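Local coordinates for protein inosine-uridine nucleoside N-ribohydrolase (Xanthomonas oryzae pv. oryzae, PDB 4KL0) that binds calcium and probably hydrolyses N-glycosyl compounds, as expected of the inosine-uridine preferring nucleoside hydrolase family to which this bacterial effector belongs, at residues 209-214 and 221-226; 174-179 and 323-328. All coordinates share one frame; numbering follows the deposited sequence.

How the interactions relate
Following the chain from its N terminus, strand 172-178 comes first, then helix 204-216, strand 221-224 and, about a hundred residues later, the end of helix 317-325. Interaction 1 closes a short turn: only four residues, 217-220, separate helix 204-216 from strand 221-224. Interaction 2 spans 143 residues, mostly helical where structured, and the loop of interaction 1 falls wholly within that span. Strands 172-178 and 221-224 are parallel neighbours in one sheet, joined by the backbone pair Leu224 N to Ile177 O. Helix 204-216 covers one face of this sheet and helix 317-325 the other. Arg222 links the two contacts through a probable NH1 hydrogen bond to Ala324 O.

Interaction 1 (209-214 and 221-226); sequences ALYRRA and LRILTK
Tyr211 and Ala214 on helix 209-214 face Leu221 and Ile223 on strand 221-224, the two segment axes running roughly antiparallel at 144° with a closest approach of 10.4 Å. The backbones come nearest where the helix leads into the turn, Ala214 CA lying 7.2 Å from Leu221 CA. Here Leu221 reaches up to the helix with both branches: CD2 packs on the methyl of Ala214 (CD2 to CB 3.7 Å), while CD1 lies against the helix backbone, 3.9 Å from Tyr211 O. That carbonyl is also hydrogen-bonded by the side-chain amide of Gln215. Further along the strand, CD1 of Ile223 approaches the far end of the Tyr211 ring obliquely, 4.0 Å from CE2 and about equally near CZ. Ile223 places CG1 anti to its carbonyl carbon (chi1 -53°), and CD1 extends this branch to the ring. The phenol is buried, and its OH has weak hydrogen bonds with Asn200 OD1 and Gly180 N. All four touching residues are buried, and the contact between the segments is apolar. On the same face of the sheet, Ile175 and Ile177 of the adjacent strand 172-178 extend the hydrophobic floor under Tyr211 and Ala214, while Leu210 turns to helix 155-163. Helix 204-216 is the main helix of the right-handed beta-alpha-beta crossover that leads from strand 172-178 to the parallel strand 221-224.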
loop_
_atom_site.group_PDB
_atom_site.type_symbol
_atom_site.label_atom_id
_atom_site.label_comp_id
_atom_site.label_asym_id
_atom_site.label_seq_id
_atom_site.Cartn_x
_atom_site.Cartn_y
_atom_site.Cartn_z
ATOM N N ALA A 209 -14.184 11.637 7.109
ATOM C CA ALA A 209 -13.904 13.016 6.704
ATOM C C ALA A 209 -13.275 13.004 5.287
ATOM O O ALA A 209 -13.562 13.871 4.439
ATOM C CB ALA A 209 -13.000 13.676 7.689
ATOM N N LEU A 210 -12.380 12.049 5.037
ATOM C CA LEU A 210 -11.656 12.026 3.767
ATOM C C LEU A 210 -12.572 11.680 2.601
ATOM O O LEU A 210 -12.552 12.426 1.583
ATOM C CB LEU A 210 -10.398 11.111 3.830
ATOM C CG LEU A 210 -9.600 11.022 2.536
ATOM C CD1 LEU A 210 -8.787 12.297 2.281
ATOM C CD2 LEU A 210 -8.660 9.802 2.579
ATOM N N TYR A 211 -13.370 10.598 2.726
ATOM C CA TYR A 211 -14.241 10.124 1.646
ATOM C C TYR A 211 -15.211 11.243 1.351
ATOM O O TYR A 211 -15.470 11.573 0.186
ATOM C CB TYR A 211 -15.057 8.915 2.082
ATOM C CG TYR A 211 -14.349 7.546 2.009
ATOM C CD1 TYR A 211 -13.087 7.341 2.600
ATOM C CD2 TYR A 211 -14.973 6.431 1.402
ATOM C CE1 TYR A 211 -12.509 6.095 2.588
ATOM C CE2 TYR A 211 -14.382 5.186 1.406
ATOM C CZ TYR A 211 -13.146 5.008 2.016
ATOM O OH TYR A 211 -12.549 3.766 2.060
ATOM N N ARG A 212 -15.753 11.826 2.415
ATOM C CA ARG A 212 -16.739 12.896 2.253
ATOM C C ARG A 212 -16.112 14.135 1.625
ATOM O O ARG A 212 -16.674 14.671 0.670
ATOM C CB ARG A 212 -17.390 13.232 3.608
ATOM C CG ARG A 212 -18.255 14.511 3.555
ATOM C CD ARG A 212 -19.012 14.704 4.878
ATOM N NE ARG A 212 -18.107 15.131 5.939
ATOM C CZ ARG A 212 -17.916 14.436 7.069
ATOM N NH1 ARG A 212 -18.591 13.301 7.271
ATOM N NH2 ARG A 212 -17.075 14.889 7.999
ATOM N N ARG A 213 -14.983 14.620 2.137
ATOM C CA ARG A 213 -14.445 15.867 1.646
ATOM C C ARG A 213 -13.907 15.750 0.227
ATOM O O ARG A 213 -13.878 16.753 -0.491
ATOM C CB ARG A 213 -13.399 16.444 2.590
ATOM C CG ARG A 213 -12.961 17.873 2.329
ATOM C CD ARG A 213 -14.072 18.896 2.737
ATOM N NE ARG A 213 -13.646 20.291 2.533
ATOM C CZ ARG A 213 -14.484 21.279 2.185
ATOM N NH1 ARG A 213 -15.769 21.001 1.979
ATOM N NH2 ARG A 213 -14.048 22.536 2.021
ATOM N N ALA A 214 -13.465 14.556 -0.179
ATOM C CA ALA A 214 -12.846 14.422 -1.479
ATOM C C ALA A 214 -13.979 14.660 -2.460
ATOM O O ALA A 214 -13.832 15.391 -3.457
ATOM C CB ALA A 214 -12.280 12.968 -1.647
ATOM N N LEU A 221 -12.265 9.666 -6.590
ATOM C CA LEU A 221 -11.836 8.635 -5.631
ATOM C C LEU A 221 -11.821 7.294 -6.284
ATOM O O LEU A 221 -12.759 6.927 -7.009
ATOM C CB LEU A 221 -12.852 8.541 -4.479
ATOM C CG LEU A 221 -12.899 9.477 -3.303
ATOM C CD1 LEU A 221 -14.054 8.992 -2.384
ATOM C CD2 LEU A 221 -11.545 9.450 -2.564
ATOM N N ARG A 222 -10.784 6.484 -6.053
ATOM C CA ARG A 222 -10.777 5.147 -6.589
ATOM C C ARG A 222 -10.451 4.217 -5.417
ATOM O O ARG A 222 -9.435 4.432 -4.759
ATOM C CB ARG A 222 -9.717 4.974 -7.671
ATOM C CG ARG A 222 -9.710 3.582 -8.298
ATOM C CD ARG A 222 -8.753 3.549 -9.503
ATOM N NE ARG A 222 -9.382 4.334 -10.553
ATOM C CZ ARG A 222 -8.823 4.569 -11.731
ATOM N NH1 ARG A 222 -7.622 4.056 -12.006
ATOM N NH2 ARG A 222 -9.478 5.287 -12.628
ATOM N N ILE A 223 -11.347 3.284 -5.125
ATOM C CA ILE A 223 -11.260 2.499 -3.873
ATOM C C ILE A 223 -11.030 1.053 -4.264
ATOM O O ILE A 223 -11.855 0.404 -4.959
ATOM C CB ILE A 223 -12.523 2.552 -3.023
ATOM C CG1 ILE A 223 -13.037 3.968 -2.687
ATOM C CG2 ILE A 223 -12.275 1.769 -1.700
ATOM C CD1 ILE A 223 -12.135 4.766 -1.872
ATOM N N LEU A 224 -9.893 0.522 -3.855
ATOM C CA LEU A 224 -9.566 -0.859 -4.187
ATOM C C LEU A 224 -9.820 -1.681 -2.936
ATOM O O LEU A 224 -9.424 -1.273 -1.843
ATOM C CB LEU A 224 -8.072 -0.999 -4.520
ATOM C CG LEU A 224 -7.664 -2.387 -5.052
ATOM C CD1 LEU A 224 -6.814 -2.262 -6.278
ATOM C CD2 LEU A 224 -6.926 -3.288 -3.941
ATOM N N THR A 225 -10.453 -2.826 -3.072
ATOM C CA THR A 225 -10.932 -3.552 -1.897
ATOM C C THR A 225 -10.179 -4.883 -1.783
ATOM O O THR A 225 -9.457 -5.352 -2.702
ATOM C CB THR A 225 -12.421 -3.854 -2.047
ATOM O OG1 THR A 225 -12.591 -4.798 -3.105
ATOM C CG2 THR A 225 -13.157 -2.608 -2.392
ATOM N N LYS A 226 -10.304 -5.542 -0.652
ATOM C CA LYS A 226 -9.533 -6.764 -0.447
ATOM C C LYS A 226 -9.847 -7.866 -1.498
ATOM O O LYS A 226 -8.979 -8.658 -1.823
ATOM C CB LYS A 226 -9.753 -7.283 0.997
ATOM C CG LYS A 226 -11.210 -7.646 1.268
ATOM C CD LYS A 226 -11.480 -7.854 2.752
ATOM C CE LYS A 226 -12.927 -8.367 2.962
ATOM N NZ LYS A 226 -13.019 -9.119 4.263
#

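Interaction 2 (174-179 and 323-328); sequences SITIMG and LAALPG
Thr176, midway along strand 174-178, meets the last turn of helix 317-325, and the backbones come as near as 5.6 Å between Thr176 CA and Ala325 CA. The threonine side chain packs against Ala325 through both branches. OG1 stands 3.5 Å from Ala325 CB, whereas CG2 lies 4.0 Å from the same methyl and also reaches Ala324, with 4.3 Å between Thr176 CG2 and Ala324 CB. With OG1 anti to the carbonyl carbon (chi1 -55°) and CG2 anti to the backbone N, both branches are turned to the Ala325 methyl, and CG2 alone extends to Ala324. The small side chains let the helix end settle close to the strand. Beside this packing, one water bridges the segments: it donates to Ala325 O at 2.8 Å and is hydrogen-bonded to Ser174 OG at 3.0 Å. The carbonyl at the helix end is therefore tied to the strand through solvent. Around the contact, Ala325 also touches Val149 of strand 146-150, and Thr176 touches Thr321 one turn earlier in the helix. A helix lying against a central, largely parallel sheet is characteristic of the Rossmann-like alpha/beta core of nucleoside hydrolases; this helix also carries Asp318, a calcium ligand.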
loop_
_atom_site.group_PDB
_atom_site.type_symbol
_atom_site.label_atom_id
_atom_site.label_comp_id
_atom_site.label_asym_id
_atom_site.label_seq_id
_atom_site.Cartn_x
_atom_site.Cartn_y
_atom_site.Cartn_z
ATOM N N SER A 174 -6.321 12.656 -8.190
ATOM C CA SER A 174 -7.208 11.596 -7.746
ATOM C C SER A 174 -6.674 11.167 -6.421
ATOM O O SER A 174 -5.522 11.468 -6.058
ATOM C CB SER A 174 -7.161 10.369 -8.666
ATOM O OG SER A 174 -5.821 9.858 -8.759
ATOM N N ILE A 175 -7.521 10.439 -5.721
ATOM C CA ILE A 175 -7.147 9.812 -4.439
ATOM C C ILE A 175 -7.504 8.341 -4.597
ATOM O O ILE A 175 -8.659 7.983 -4.862
ATOM C CB ILE A 175 -7.920 10.385 -3.244
ATOM C CG1 ILE A 175 -7.667 11.881 -3.101
ATOM C CG2 ILE A 175 -7.553 9.587 -1.959
ATOM C CD1 ILE A 175 -8.495 12.550 -2.008
ATOM N N THR A 176 -6.527 7.461 -4.407
ATOM C CA THR A 176 -6.747 6.029 -4.598
ATOM C C THR A 176 -6.465 5.376 -3.262
ATOM O O THR A 176 -5.444 5.671 -2.631
ATOM C CB THR A 176 -5.741 5.422 -5.637
ATOM O OG1 THR A 176 -5.829 6.173 -6.861
ATOM C CG2 THR A 176 -6.052 3.977 -5.989
ATOM N N ILE A 177 -7.387 4.546 -2.803
ATOM C CA ILE A 177 -7.356 4.122 -1.388
ATOM C C ILE A 177 -7.533 2.614 -1.325
ATOM O O ILE A 177 -8.387 2.053 -2.034
ATOM C CB ILE A 177 -8.580 4.725 -0.589
ATOM C CG1 ILE A 177 -8.562 6.247 -0.654
ATOM C CG2 ILE A 177 -8.587 4.220 0.892
ATOM C CD1 ILE A 177 -9.895 6.889 -0.096
ATOM N N MET A 178 -6.777 1.940 -0.462
ATOM C CA MET A 178 -6.980 0.531 -0.193
ATOM C C MET A 178 -7.964 0.503 0.967
ATOM O O MET A 178 -7.610 0.773 2.126
ATOM C CB MET A 178 -5.611 -0.093 0.217
ATOM C CG MET A 178 -5.550 -1.630 0.207
ATOM S SD MET A 178 -6.533 -2.505 1.528
ATOM C CE MET A 178 -7.701 -3.353 0.415
ATOM N N GLY A 179 -9.226 0.257 0.656
ATOM C CA GLY A 179 -10.243 0.623 1.629
ATOM C C GLY A 179 -11.504 -0.182 1.369
ATOM O O GLY A 179 -11.421 -1.329 1.002
ATOM N N LEU A 323 -0.786 0.263 -8.272
ATOM C CA LEU A 323 -0.972 -0.034 -9.692
ATOM C C LEU A 323 -2.294 0.569 -10.154
ATOM O O LEU A 323 -2.396 1.099 -11.276
ATOM C CB LEU A 323 -0.896 -1.532 -9.973
ATOM C CG LEU A 323 0.482 -2.186 -9.707
ATOM C CD1 LEU A 323 0.474 -3.636 -10.179
ATOM C CD2 LEU A 323 1.610 -1.458 -10.452
ATOM N N ALA A 324 -3.299 0.542 -9.283
ATOM C CA ALA A 324 -4.594 1.132 -9.651
ATOM C C ALA A 324 -4.592 2.657 -9.730
ATOM O O ALA A 324 -5.505 3.245 -10.351
ATOM C CB ALA A 324 -5.709 0.598 -8.670
ATOM N N ALA A 325 -3.589 3.319 -9.111
ATOM C CA ALA A 325 -3.500 4.754 -9.000
ATOM C C ALA A 325 -2.862 5.415 -10.201
ATOM O O ALA A 325 -2.983 6.645 -10.344
ATOM C CB ALA A 325 -2.654 5.128 -7.740
ATOM N N LEU A 326 -2.111 4.637 -10.983
ATOM C CA LEU A 326 -1.388 5.188 -12.155
ATOM C C LEU A 326 -2.131 4.751 -13.422
ATOM O O LEU A 326 -2.419 3.558 -13.602
ATOM C CB LEU A 326 0.043 4.631 -12.205
ATOM C CG LEU A 326 0.897 4.751 -10.939
ATOM C CD1 LEU A 326 2.216 3.970 -11.037
ATOM C CD2 LEU A 326 1.188 6.199 -10.549
ATOM N N PRO A 327 -2.408 5.710 -14.340
ATOM C CA PRO A 327 -3.190 5.311 -15.524
ATOM C C PRO A 327 -2.503 4.264 -16.377
ATOM O O PRO A 327 -3.146 3.356 -16.904
ATOM C CB PRO A 327 -3.344 6.619 -16.290
ATOM C CG PRO A 327 -3.213 7.672 -15.258
ATOM C CD PRO A 327 -2.173 7.154 -14.286
ATOM N N GLY A 328 -1.188 4.344 -16.498
ATOM C CA GLY A 328 -0.485 3.388 -17.359
ATOM C C GLY A 328 -0.627 1.949 -16.890
ATOM O O GLY A 328 -0.870 1.006 -17.669
HETATM O O HOH W 1 -5.476 7.720 -10.852
#